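Local coordinates for holo-[acyl-carrier-protein] synthase (PDB 5XUK) that belongs to the 4'-phosphopantetheinyl transferase superfamily and, as a three-subunit assembly, binds coenzyme A in pockets between its subunits, at residues Ala10-Cys15 against Ser41-Phe46; Leu49-Ser54 against Val59-Glu64; Ser54-Val59 against Ala110-Ser115. All coordinates share one frame; numbering follows the deposited sequence.

Interaction 1 of 3, residues Ala10-Cys15 against Ser41-Phe46; sequences ARIEKC and SSIAGF. With COA (coenzyme A), chain B.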
loop_
_atom_site.group_PDB
_atom_site.type_symbol
_atom_site.label_atom_id
_atom_site.label_comp_id
_atom_site.label_asym_id
_atom_site.label_seq_id
_atom_site.Cartn_x
_atom_site.Cartn_y
_atom_site.Cartn_z
ATOM N N ALA A 10 13.619 -12.343 1.936
ATOM C CA ALA A 10 14.676 -13.253 1.492
ATOM C C ALA A 10 15.770 -12.572 0.661
ATOM O O ALA A 10 16.944 -12.883 0.812
ATOM C CB ALA A 10 14.066 -14.405 0.708
ATOM N N ARG A 11 15.390 -11.649 -0.214
ATOM C CA ARG A 11 16.366 -10.904 -1.015
ATOM C C ARG A 11 17.209 -9.971 -0.135
ATOM O O ARG A 11 18.400 -9.759 -0.399
ATOM C CB ARG A 11 15.657 -10.111 -2.122
ATOM C CG ARG A 11 16.460 -8.964 -2.717
ATOM C CD ARG A 11 15.734 -8.303 -3.885
ATOM N NE ARG A 11 16.225 -6.938 -4.093
ATOM C CZ ARG A 11 15.530 -5.819 -3.889
ATOM N NH1 ARG A 11 14.261 -5.853 -3.487
ATOM N NH2 ARG A 11 16.111 -4.640 -4.105
ATOM N N ILE A 12 16.588 -9.391 0.888
ATOM C CA ILE A 12 17.338 -8.609 1.861
ATOM C C ILE A 12 18.288 -9.521 2.641
ATOM O O ILE A 12 19.476 -9.210 2.752
ATOM C CB ILE A 12 16.420 -7.817 2.813
ATOM C CG1 ILE A 12 16.332 -6.365 2.347
ATOM C CG2 ILE A 12 16.952 -7.854 4.242
ATOM C CD1 ILE A 12 15.796 -6.206 0.946
ATOM N N GLU A 13 17.773 -10.649 3.138
ATOM C CA GLU A 13 18.601 -11.655 3.830
ATOM C C GLU A 13 19.869 -12.020 3.052
ATOM O O GLU A 13 20.954 -12.066 3.626
ATOM C CB GLU A 13 17.797 -12.929 4.152
ATOM C CG GLU A 13 16.883 -12.774 5.358
ATOM C CD GLU A 13 16.021 -13.992 5.659
ATOM O OE1 GLU A 13 15.593 -14.680 4.711
ATOM O OE2 GLU A 13 15.746 -14.249 6.855
ATOM N N LYS A 14 19.738 -12.259 1.750
ATOM C CA LYS A 14 20.890 -12.640 0.929
ATOM C C LYS A 14 21.816 -11.460 0.617
ATOM O O LYS A 14 22.971 -11.669 0.267
ATOM C CB LYS A 14 20.441 -13.357 -0.355
ATOM C CG LYS A 14 19.801 -14.715 -0.083
ATOM C CD LYS A 14 19.347 -15.434 -1.353
ATOM C CE LYS A 14 20.315 -16.524 -1.817
ATOM N NZ LYS A 14 21.524 -16.006 -2.516
ATOM N N CYS A 15 21.319 -10.232 0.747
ATOM C CA CYS A 15 22.180 -9.045 0.671
ATOM C C CYS A 15 22.791 -8.702 2.037
ATOM O O CYS A 15 23.711 -7.892 2.119
ATOM C CB CYS A 15 21.411 -7.841 0.126
ATOM S SG CYS A 15 20.825 -8.029 -1.576
ATOM N N SER A 41 13.424 -9.210 8.736
ATOM C CA SER A 41 12.115 -8.711 8.327
ATOM C C SER A 41 11.958 -7.220 8.662
ATOM O O SER A 41 11.345 -6.473 7.911
ATOM C CB SER A 41 10.994 -9.547 8.977
ATOM O OG SER A 41 11.178 -9.633 10.390
ATOM N N SER A 42 12.525 -6.793 9.788
ATOM C CA SER A 42 12.602 -5.377 10.153
ATOM C C SER A 42 13.572 -4.582 9.270
ATOM O O SER A 42 13.377 -3.388 9.032
ATOM C CB SER A 42 13.066 -5.226 11.610
ATOM O OG SER A 42 12.249 -5.966 12.507
ATOM N N ILE A 43 14.638 -5.221 8.832
ATOM C CA ILE A 43 15.595 -4.572 7.948
ATOM C C ILE A 43 14.931 -4.388 6.561
ATOM O O ILE A 43 14.834 -3.280 6.055
ATOM C CB ILE A 43 16.909 -5.376 7.873
ATOM C CG1 ILE A 43 17.625 -5.341 9.231
ATOM C CG2 ILE A 43 17.835 -4.808 6.802
ATOM C CD1 ILE A 43 18.738 -6.357 9.361
ATOM N N ALA A 44 14.426 -5.469 5.992
ATOM C CA ALA A 44 13.567 -5.378 4.795
ATOM C C ALA A 44 12.566 -4.226 4.898
ATOM O O ALA A 44 12.459 -3.437 3.977
ATOM C CB ALA A 44 12.863 -6.693 4.555
ATOM N N GLY A 45 11.924 -4.072 6.057
ATOM C CA GLY A 45 10.932 -3.031 6.279
ATOM C C GLY A 45 11.426 -1.608 6.236
ATOM O O GLY A 45 10.777 -0.740 5.637
ATOM N N PHE A 46 12.566 -1.341 6.887
ATOM C CA PHE A 46 13.168 -0.010 6.843
ATOM C C PHE A 46 13.651 0.273 5.437
ATOM O O PHE A 46 13.530 1.380 4.946
ATOM C CB PHE A 46 14.335 0.131 7.847
ATOM C CG PHE A 46 13.897 0.254 9.289
ATOM C CD1 PHE A 46 12.607 -0.125 9.700
ATOM C CD2 PHE A 46 14.793 0.715 10.256
ATOM C CE1 PHE A 46 12.215 -0.009 11.031
ATOM C CE2 PHE A 46 14.410 0.820 11.589
ATOM C CZ PHE A 46 13.121 0.456 11.980
HETATM N N1A COA B . 1.380 2.332 15.075
HETATM C C2A COA B . 1.778 2.229 13.789
HETATM N N3A COA B . 2.542 1.216 13.343
HETATM C C4A COA B . 2.965 0.258 14.185
HETATM C C5A COA B . 2.573 0.312 15.599
HETATM C C6A COA B . 1.722 1.439 16.020
HETATM N N6A COA B . 1.303 1.570 17.306
HETATM N N7A COA B . 3.133 -0.755 16.193
HETATM C C8A COA B . 3.820 -1.458 15.252
HETATM N N9A COA B . 3.720 -0.828 14.051
HETATM C C1B COA B . 4.352 -1.253 12.798
HETATM C C2B COA B . 5.861 -1.418 13.017
HETATM O O2B COA B . 6.629 -0.698 12.053
HETATM C C3B COA B . 6.126 -2.896 12.857
HETATM O O3B COA B . 7.321 -3.200 12.143
HETATM P P3B COA B . 8.792 -3.130 12.830
HETATM O O7A COA B . 8.558 -3.526 14.274
HETATM O O8A COA B . 9.595 -4.175 12.101
HETATM O O9A COA B . 9.182 -1.683 12.585
HETATM C C4B COA B . 4.929 -3.342 12.057
HETATM O O4B COA B . 3.826 -2.519 12.431
HETATM C C5B COA B . 4.611 -4.803 12.268
HETATM O O5B COA B . 4.261 -5.238 10.973
HETATM P P1A COA B . 3.138 -6.317 10.721
HETATM O O1A COA B . 3.891 -7.615 10.924
HETATM O O2A COA B . 2.378 -6.052 9.444
HETATM O O3A COA B . 2.120 -5.946 11.880
HETATM P P2A COA B . 1.074 -7.034 12.412
HETATM O O4A COA B . -0.095 -7.133 11.440
HETATM O O5A COA B . 1.861 -8.283 12.766
HETATM O O6A COA B . 0.621 -6.289 13.779
HETATM C CBP COA B . -0.030 -4.447 15.264
HETATM C CCP COA B . 0.770 -4.880 14.032
HETATM C CDP COA B . 0.830 -3.590 16.180
HETATM C CEP COA B . -1.227 -3.617 14.819
HETATM C CAP COA B . -0.464 -5.712 16.028
HETATM O OAP COA B . 0.617 -6.167 16.849
HETATM C C9P COA B . -1.667 -5.533 16.902
HETATM O O9P COA B . -1.786 -4.550 17.618
HETATM N N8P COA B . -2.557 -6.526 16.847
#
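Ile12 reaches from helix 9-15 to the flank of helix 40-56 and meets Ala44 and Ile43 there. Its two branches do different work. CG1 lies over the backbone of the second helix, 3.8 Å from Ala44 CA, and CG2 lies against Ala44 N, and 4.1 Å from Ile43 CG2. The CB atoms of Ile12 and Ala44 are 4.1 Å apart; with a single methyl on Ala44, the helices come close enough for their CA atoms at Ile12 and Ala44 to stand at 5.8 Å. Ile43 approaches Ile12 obliquely through the methyl branch that is anti to its own backbone N, CG2, while its side chain also packs on Leu24 and Phe27 of helix 21-27. At one border Glu13 OE2 hydrogen-bonds Ser40 OG; from another side Arg11 NH1 forms a salt bridge with Asp104 of the second subunit. Another face of helix 40-56 looks onto coenzyme A: Ser42 OG stands 3.2 Å from phosphate oxygen O8A, and Phe46 brings the edge of its ring up, CE1 lying 3.8 Å from phosphate oxygen O9A. This is apolar helix-helix packing behind a coenzyme A pocket, in which one helix has an isoleucine on one flank and ligand on another.

Interaction 2 of 3, residues Leu49-Ser54 against Val59-Glu64; sequences LKEACS and VGIGKE. With COA (coenzyme A), chain C.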
loop_
_atom_site.group_PDB
_atom_site.type_symbol
_atom_site.label_atom_id
_atom_site.label_comp_id
_atom_site.label_asym_id
_atom_site.label_seq_id
_atom_site.Cartn_x
_atom_site.Cartn_y
_atom_site.Cartn_z
ATOM N N LEU A 49 10.626 1.178 3.491
ATOM C CA LEU A 49 10.145 2.500 3.890
ATOM C C LEU A 49 10.984 3.625 3.312
ATOM O O LEU A 49 10.470 4.710 3.055
ATOM C CB LEU A 49 10.119 2.602 5.422
ATOM C CG LEU A 49 9.718 3.932 6.046
ATOM C CD1 LEU A 49 8.338 4.295 5.563
ATOM C CD2 LEU A 49 9.748 3.838 7.566
ATOM N N LYS A 50 12.285 3.393 3.152
ATOM C CA LYS A 50 13.154 4.426 2.609
ATOM C C LYS A 50 12.932 4.534 1.101
ATOM O O LYS A 50 12.816 5.614 0.549
ATOM C CB LYS A 50 14.614 4.117 2.939
ATOM C CG LYS A 50 14.931 4.279 4.421
ATOM C CD LYS A 50 16.406 4.606 4.667
ATOM C CE LYS A 50 16.716 4.726 6.164
ATOM N NZ LYS A 50 17.971 5.488 6.466
ATOM N N GLU A 51 12.872 3.405 0.429
ATOM C CA GLU A 51 12.454 3.406 -0.968
ATOM C C GLU A 51 11.120 4.129 -1.161
ATOM O O GLU A 51 11.013 4.995 -2.018
ATOM C CB GLU A 51 12.363 1.988 -1.485
ATOM C CG GLU A 51 13.695 1.269 -1.577
ATOM C CD GLU A 51 14.614 1.835 -2.653
ATOM O OE1 GLU A 51 15.540 1.108 -3.075
ATOM O OE2 GLU A 51 14.407 2.990 -3.083
ATOM N N ALA A 52 10.131 3.825 -0.314
ATOM C CA ALA A 52 8.780 4.373 -0.455
ATOM C C ALA A 52 8.778 5.876 -0.271
ATOM O O ALA A 52 7.983 6.597 -0.894
ATOM C CB ALA A 52 7.840 3.722 0.554
ATOM N N CYS A 53 9.637 6.340 0.635
ATOM C CA CYS A 53 9.830 7.767 0.881
ATOM C C CYS A 53 10.427 8.487 -0.331
ATOM O O CYS A 53 10.075 9.642 -0.605
ATOM C CB CYS A 53 10.782 7.984 2.058
ATOM S SG CYS A 53 10.797 9.703 2.611
ATOM N N SER A 54 11.359 7.820 -1.011
ATOM C CA SER A 54 12.032 8.418 -2.156
ATOM C C SER A 54 11.068 8.498 -3.337
ATOM O O SER A 54 11.097 9.472 -4.078
ATOM C CB SER A 54 13.306 7.667 -2.525
ATOM O OG SER A 54 13.099 6.315 -2.943
ATOM N N VAL A 59 11.736 11.490 -6.467
ATOM C CA VAL A 59 13.138 11.504 -6.884
ATOM C C VAL A 59 13.815 10.112 -6.902
ATOM O O VAL A 59 14.809 9.907 -7.609
ATOM C CB VAL A 59 13.948 12.498 -6.033
ATOM C CG1 VAL A 59 13.980 12.072 -4.566
ATOM C CG2 VAL A 59 15.354 12.623 -6.588
ATOM N N GLY A 60 13.288 9.149 -6.146
ATOM C CA GLY A 60 14.000 7.875 -5.936
ATOM C C GLY A 60 15.275 8.078 -5.111
ATOM O O GLY A 60 15.553 9.182 -4.625
ATOM N N ILE A 61 16.044 7.014 -4.922
ATOM C CA ILE A 61 17.299 7.129 -4.202
ATOM C C ILE A 61 18.374 7.385 -5.235
ATOM O O ILE A 61 18.781 6.474 -5.946
ATOM C CB ILE A 61 17.643 5.860 -3.404
ATOM C CG1 ILE A 61 16.572 5.585 -2.338
ATOM C CG2 ILE A 61 19.022 5.997 -2.772
ATOM C CD1 ILE A 61 16.500 6.618 -1.242
ATOM N N GLY A 62 18.802 8.637 -5.331
ATOM C CA GLY A 62 19.874 9.025 -6.244
ATOM C C GLY A 62 20.804 10.000 -5.559
ATOM O O GLY A 62 21.197 9.774 -4.415
ATOM N N LYS A 63 21.141 11.088 -6.249
ATOM C CA LYS A 63 21.987 12.139 -5.676
ATOM C C LYS A 63 21.192 13.381 -5.253
ATOM O O LYS A 63 21.778 14.417 -4.946
ATOM C CB LYS A 63 23.127 12.517 -6.639
ATOM C CG LYS A 63 24.441 11.790 -6.367
ATOM C CD LYS A 63 25.621 12.463 -7.057
ATOM C CE LYS A 63 25.559 12.336 -8.577
ATOM N NZ LYS A 63 26.604 13.154 -9.261
ATOM N N GLU A 64 19.865 13.280 -5.231
ATOM C CA GLU A 64 19.023 14.297 -4.579
ATOM C C GLU A 64 18.539 13.815 -3.202
ATOM O O GLU A 64 18.103 14.611 -2.358
ATOM C CB GLU A 64 17.832 14.655 -5.467
ATOM C CG GLU A 64 18.218 15.032 -6.895
ATOM C CD GLU A 64 17.016 15.259 -7.792
ATOM O OE1 GLU A 64 16.800 14.427 -8.704
ATOM O OE2 GLU A 64 16.286 16.259 -7.581
HETATM N N1A COA C . 9.605 8.595 -8.276
HETATM C C2A COA C . 8.538 7.805 -8.028
HETATM N N3A COA C . 8.451 6.539 -8.474
HETATM C C4A COA C . 9.437 6.008 -9.216
HETATM C C5A COA C . 10.626 6.813 -9.526
HETATM C C6A COA C . 10.665 8.187 -8.995
HETATM N N6A COA C . 11.725 9.006 -9.224
HETATM N N7A COA C . 11.430 6.038 -10.271
HETATM C C8A COA C . 10.835 4.825 -10.425
HETATM N N9A COA C . 9.630 4.827 -9.795
HETATM C C1B COA C . 8.670 3.717 -9.763
HETATM C C2B COA C . 8.349 3.278 -11.196
HETATM O O2B COA C . 6.944 3.235 -11.446
HETATM C C3B COA C . 8.917 1.885 -11.321
HETATM O O3B COA C . 8.086 0.978 -12.039
HETATM P P3B COA C . 8.006 0.964 -13.663
HETATM O O7A COA C . 9.397 1.362 -14.116
HETATM O O8A COA C . 7.709 -0.471 -14.009
HETATM O O9A COA C . 6.899 1.969 -13.930
HETATM C C4B COA C . 9.008 1.455 -9.878
HETATM O O4B COA C . 9.270 2.618 -9.096
HETATM C C5B COA C . 10.068 0.403 -9.660
HETATM O O5B COA C . 9.457 -0.471 -8.738
HETATM P P1A COA C . 10.270 -1.201 -7.600
HETATM O O1A COA C . 10.831 -2.404 -8.329
HETATM O O2A COA C . 9.454 -1.367 -6.341
HETATM O O3A COA C . 11.334 -0.079 -7.245
HETATM P P2A COA C . 12.716 -0.472 -6.540
HETATM O O4A COA C . 12.481 -0.696 -5.052
HETATM O O5A COA C . 13.351 -1.573 -7.370
HETATM O O6A COA C . 13.522 0.911 -6.791
HETATM C CBP COA C . 13.906 3.330 -6.948
HETATM C CCP COA C . 12.903 2.180 -7.075
HETATM C CDP COA C . 13.812 4.250 -8.157
HETATM C CEP COA C . 13.583 4.144 -5.703
HETATM C CAP COA C . 15.324 2.731 -6.888
HETATM O OAP COA C . 15.775 2.440 -8.216
HETATM C C9P COA C . 16.346 3.608 -6.233
HETATM O O9P COA C . 16.406 4.802 -6.484
HETATM N N8P COA C . 17.174 2.981 -5.395
#
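Ser54, Gly60 and Ile61 meet in the wall of a coenzyme A site between two subunits, where the chain turns off the end of helix 40-56. Ser54 O accepts two backbone N-H groups, Val59 N at 3.2 Å, nearly along the C=O axis, and Gly60 N at 3.0 Å, well above the carbonyl plane. Ser54 OG turns back to Glu51 O (2.6 Å), held in the crowded position between its own N and carbonyl carbon, which lays CB and OG against Gly60. Gly60 has a positive phi of 67°, as glycine readily adopts, and lies close against the ligand. Next along, Ile61 N donates to ligand O9P at 2.7 Å with a bent N-H...O angle of 138°. Ile61 CD1 rests on Ser54 CB at 3.6 Å, and its CG1 comes within 3.5 Å of Glu51 OE2, the two side chains crossing at about a right angle. Bent at chi2, Glu51 swings its carboxylate over to the ligand, where OE1 takes a weak bond from N8P. Phe67 packs on both Glu51 and Ile61, Ile70 of strand 70-74 touches Ile61, and Asp5 of strand 2-8 touches Glu51 and Ala52.

Interaction 3 of 3, residues Ser54-Val59 against Ala110-Ser115; sequences SKALQV and AVVVVS. With COA (coenzyme A), chain C.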
loop_
_atom_site.group_PDB
_atom_site.type_symbol
_atom_site.label_atom_id
_atom_site.label_comp_id
_atom_site.label_asym_id
_atom_site.label_seq_id
_atom_site.Cartn_x
_atom_site.Cartn_y
_atom_site.Cartn_z
ATOM N N SER A 54 11.359 7.820 -1.011
ATOM C CA SER A 54 12.032 8.418 -2.156
ATOM C C SER A 54 11.068 8.498 -3.337
ATOM O O SER A 54 11.097 9.472 -4.078
ATOM C CB SER A 54 13.306 7.667 -2.525
ATOM O OG SER A 54 13.099 6.315 -2.943
ATOM N N LYS A 55 10.192 7.500 -3.471
ATOM C CA LYS A 55 9.150 7.511 -4.504
ATOM C C LYS A 55 8.064 8.537 -4.212
ATOM O O LYS A 55 7.493 9.114 -5.133
ATOM C CB LYS A 55 8.491 6.147 -4.635
ATOM C CG LYS A 55 9.380 5.032 -5.140
ATOM C CD LYS A 55 8.520 3.814 -5.402
ATOM C CE LYS A 55 9.354 2.630 -5.803
ATOM N NZ LYS A 55 8.484 1.443 -5.872
ATOM N N ALA A 56 7.766 8.752 -2.934
ATOM C CA ALA A 56 6.722 9.691 -2.540
ATOM C C ALA A 56 7.128 11.126 -2.864
ATOM O O ALA A 56 6.270 11.946 -3.177
ATOM C CB ALA A 56 6.398 9.544 -1.056
ATOM N N LEU A 57 8.430 11.416 -2.747
ATOM C CA LEU A 57 9.033 12.712 -3.112
ATOM C C LEU A 57 9.402 12.763 -4.611
ATOM O O LEU A 57 9.910 13.776 -5.087
ATOM C CB LEU A 57 10.303 12.972 -2.283
ATOM C CG LEU A 57 10.211 13.067 -0.755
ATOM C CD1 LEU A 57 11.599 13.071 -0.135
ATOM C CD2 LEU A 57 9.434 14.296 -0.316
ATOM N N GLN A 58 9.201 11.651 -5.319
ATOM C CA GLN A 58 9.319 11.557 -6.790
ATOM C C GLN A 58 10.747 11.645 -7.350
ATOM O O GLN A 58 10.948 11.778 -8.578
ATOM C CB GLN A 58 8.368 12.547 -7.472
ATOM C CG GLN A 58 6.922 12.359 -7.025
ATOM C CD GLN A 58 5.917 12.668 -8.116
ATOM O OE1 GLN A 58 5.698 13.828 -8.465
ATOM N NE2 GLN A 58 5.288 11.626 -8.656
ATOM N N VAL A 59 11.736 11.490 -6.467
ATOM C CA VAL A 59 13.138 11.504 -6.884
ATOM C C VAL A 59 13.815 10.112 -6.902
ATOM O O VAL A 59 14.809 9.907 -7.609
ATOM C CB VAL A 59 13.948 12.498 -6.033
ATOM C CG1 VAL A 59 13.980 12.072 -4.566
ATOM C CG2 VAL A 59 15.354 12.623 -6.588
ATOM N N ALA A 110 5.923 -0.989 2.592
ATOM C CA ALA A 110 5.880 0.287 3.266
ATOM C C ALA A 110 5.238 1.281 2.339
ATOM O O ALA A 110 5.319 1.147 1.123
ATOM C CB ALA A 110 7.312 0.751 3.601
ATOM N N VAL A 111 4.701 2.329 2.931
ATOM C CA VAL A 111 4.042 3.402 2.207
ATOM C C VAL A 111 4.303 4.691 2.962
ATOM O O VAL A 111 4.424 4.691 4.186
ATOM C CB VAL A 111 2.505 3.173 2.128
ATOM C CG1 VAL A 111 1.854 3.345 3.505
ATOM C CG2 VAL A 111 1.899 4.095 1.084
ATOM N N VAL A 112 4.431 5.779 2.218
ATOM C CA VAL A 112 4.697 7.094 2.791
ATOM C C VAL A 112 3.826 8.094 2.084
ATOM O O VAL A 112 3.708 8.050 0.853
ATOM C CB VAL A 112 6.182 7.495 2.612
ATOM C CG1 VAL A 112 6.416 8.946 3.020
ATOM C CG2 VAL A 112 7.077 6.553 3.401
ATOM N N VAL A 113 3.208 8.968 2.866
ATOM C CA VAL A 113 2.490 10.128 2.351
ATOM C C VAL A 113 3.190 11.424 2.778
ATOM O O VAL A 113 3.408 11.668 3.973
ATOM C CB VAL A 113 1.042 10.153 2.851
ATOM C CG1 VAL A 113 0.366 11.443 2.419
ATOM C CG2 VAL A 113 0.277 8.960 2.302
ATOM N N VAL A 114 3.534 12.247 1.789
ATOM C CA VAL A 114 4.211 13.531 2.015
ATOM C C VAL A 114 3.278 14.725 1.763
ATOM O O VAL A 114 2.518 14.745 0.788
ATOM C CB VAL A 114 5.475 13.671 1.138
ATOM C CG1 VAL A 114 5.187 13.309 -0.308
ATOM C CG2 VAL A 114 6.018 15.084 1.213
ATOM N N SER A 115 3.349 15.709 2.664
ATOM C CA SER A 115 2.637 16.985 2.536
ATOM C C SER A 115 3.620 18.108 2.222
ATOM O O SER A 115 3.519 18.762 1.181
ATOM C CB SER A 115 1.912 17.307 3.834
ATOM O OG SER A 115 1.135 16.204 4.255
HETATM N N1A COA C . 9.605 8.595 -8.276
HETATM C C2A COA C . 8.538 7.805 -8.028
HETATM N N3A COA C . 8.451 6.539 -8.474
HETATM C C4A COA C . 9.437 6.008 -9.216
HETATM C C5A COA C . 10.626 6.813 -9.526
HETATM C C6A COA C . 10.665 8.187 -8.995
HETATM N N6A COA C . 11.725 9.006 -9.224
HETATM N N7A COA C . 11.430 6.038 -10.271
HETATM C C8A COA C . 10.835 4.825 -10.425
HETATM N N9A COA C . 9.630 4.827 -9.795
HETATM C C1B COA C . 8.670 3.717 -9.763
HETATM C C2B COA C . 8.349 3.278 -11.196
HETATM O O2B COA C . 6.944 3.235 -11.446
HETATM C C3B COA C . 8.917 1.885 -11.321
HETATM O O3B COA C . 8.086 0.978 -12.039
HETATM P P3B COA C . 8.006 0.964 -13.663
HETATM O O7A COA C . 9.397 1.362 -14.116
HETATM O O8A COA C . 7.709 -0.471 -14.009
HETATM O O9A COA C . 6.899 1.969 -13.930
HETATM C C4B COA C . 9.008 1.455 -9.878
HETATM O O4B COA C . 9.270 2.618 -9.096
HETATM C C5B COA C . 10.068 0.403 -9.660
HETATM O O5B COA C . 9.457 -0.471 -8.738
HETATM P P1A COA C . 10.270 -1.201 -7.600
HETATM O O1A COA C . 10.831 -2.404 -8.329
HETATM O O2A COA C . 9.454 -1.367 -6.341
HETATM O O3A COA C . 11.334 -0.079 -7.245
HETATM P P2A COA C . 12.716 -0.472 -6.540
HETATM O O4A COA C . 12.481 -0.696 -5.052
HETATM O O5A COA C . 13.351 -1.573 -7.370
HETATM O O6A COA C . 13.522 0.911 -6.791
HETATM C CBP COA C . 13.906 3.330 -6.948
HETATM C CCP COA C . 12.903 2.180 -7.075
HETATM C CDP COA C . 13.812 4.250 -8.157
HETATM C CEP COA C . 13.583 4.144 -5.703
HETATM C CAP COA C . 15.324 2.731 -6.888
HETATM O OAP COA C . 15.775 2.440 -8.216
HETATM C C9P COA C . 16.346 3.608 -6.233
HETATM O O9P COA C . 16.406 4.802 -6.484
HETATM N N8P COA C . 17.174 2.981 -5.395
#
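The last turn of helix 40-56 lies over strand 107-114, the backbones nearest at Ala56 and Val112, whose CA atoms are 6.3 Å apart. The CB bonds of Val112 and Val114 point toward the helix, and those of Val111 and Val113 away from it, so the alternation of the strand gives the helix two valines. Ala56 stands between them: its CB lies 4.1 Å from Val112 CG1 and 4.0 Å from Val114 CG1. The same Val114 methyl also comes within 3.4 Å of Ala56 O, because chi1 of 48° sets CG1 between its backbone N and carbonyl carbon. Its other branch, CG2, is anti to N and meets Leu57 CD2 at 3.8 Å, the two side chains crossing at about a right angle, with Ile94 packed on both. The helix ends here in a Schellman motif, Gln58 taking a positive phi of 71° as the chain reverses. That turn presents Gln58 O to the ligand, where it accepts the adenine amino group N6A of coenzyme A at 3.0 Å with an angle of 154°. Lys55 leaves the same turn on the ligand side: beyond CG its chain is extended, its CB and CG lying over the face of the adenine near C2A and N3A, then running past the ribose, with CE 3.3 Å from O4B, to place NZ 3.0 Å from the diphosphate oxygen O2A. NZ is further held by Asp5 and by the carbonyls of Ile4 and of Ile101 of the second subunit. Within the antiparallel sheet, strand 107-114 is the middle strand, bonded to 2-8 and 97-104. On its far face Val111 and Val113 pack on Ile2 of their own chain and on Ile2 of the third subunit.

How the interactions relate
From the N terminus, strand 2-8 leads into helix 9-15, and interaction 1 closes a loop of 25 residues, carrying helices 21-27 and 30-36, onto the early part of helix 40-56. It is complete before the others open. Interaction 2 closes the short turn at the end of that helix, and interaction 3 closes a much longer excursion through strands 70-74, 80-84 and 97-104, bringing 110-115 back. Interactions 2 and 3 share Ser54 and Val59 and cross in sequence; their centres lie about 8 Å apart, and both touch the same coenzyme A. Helix 40-56 runs through all three, joining the N-terminal helices to the three-stranded sheet.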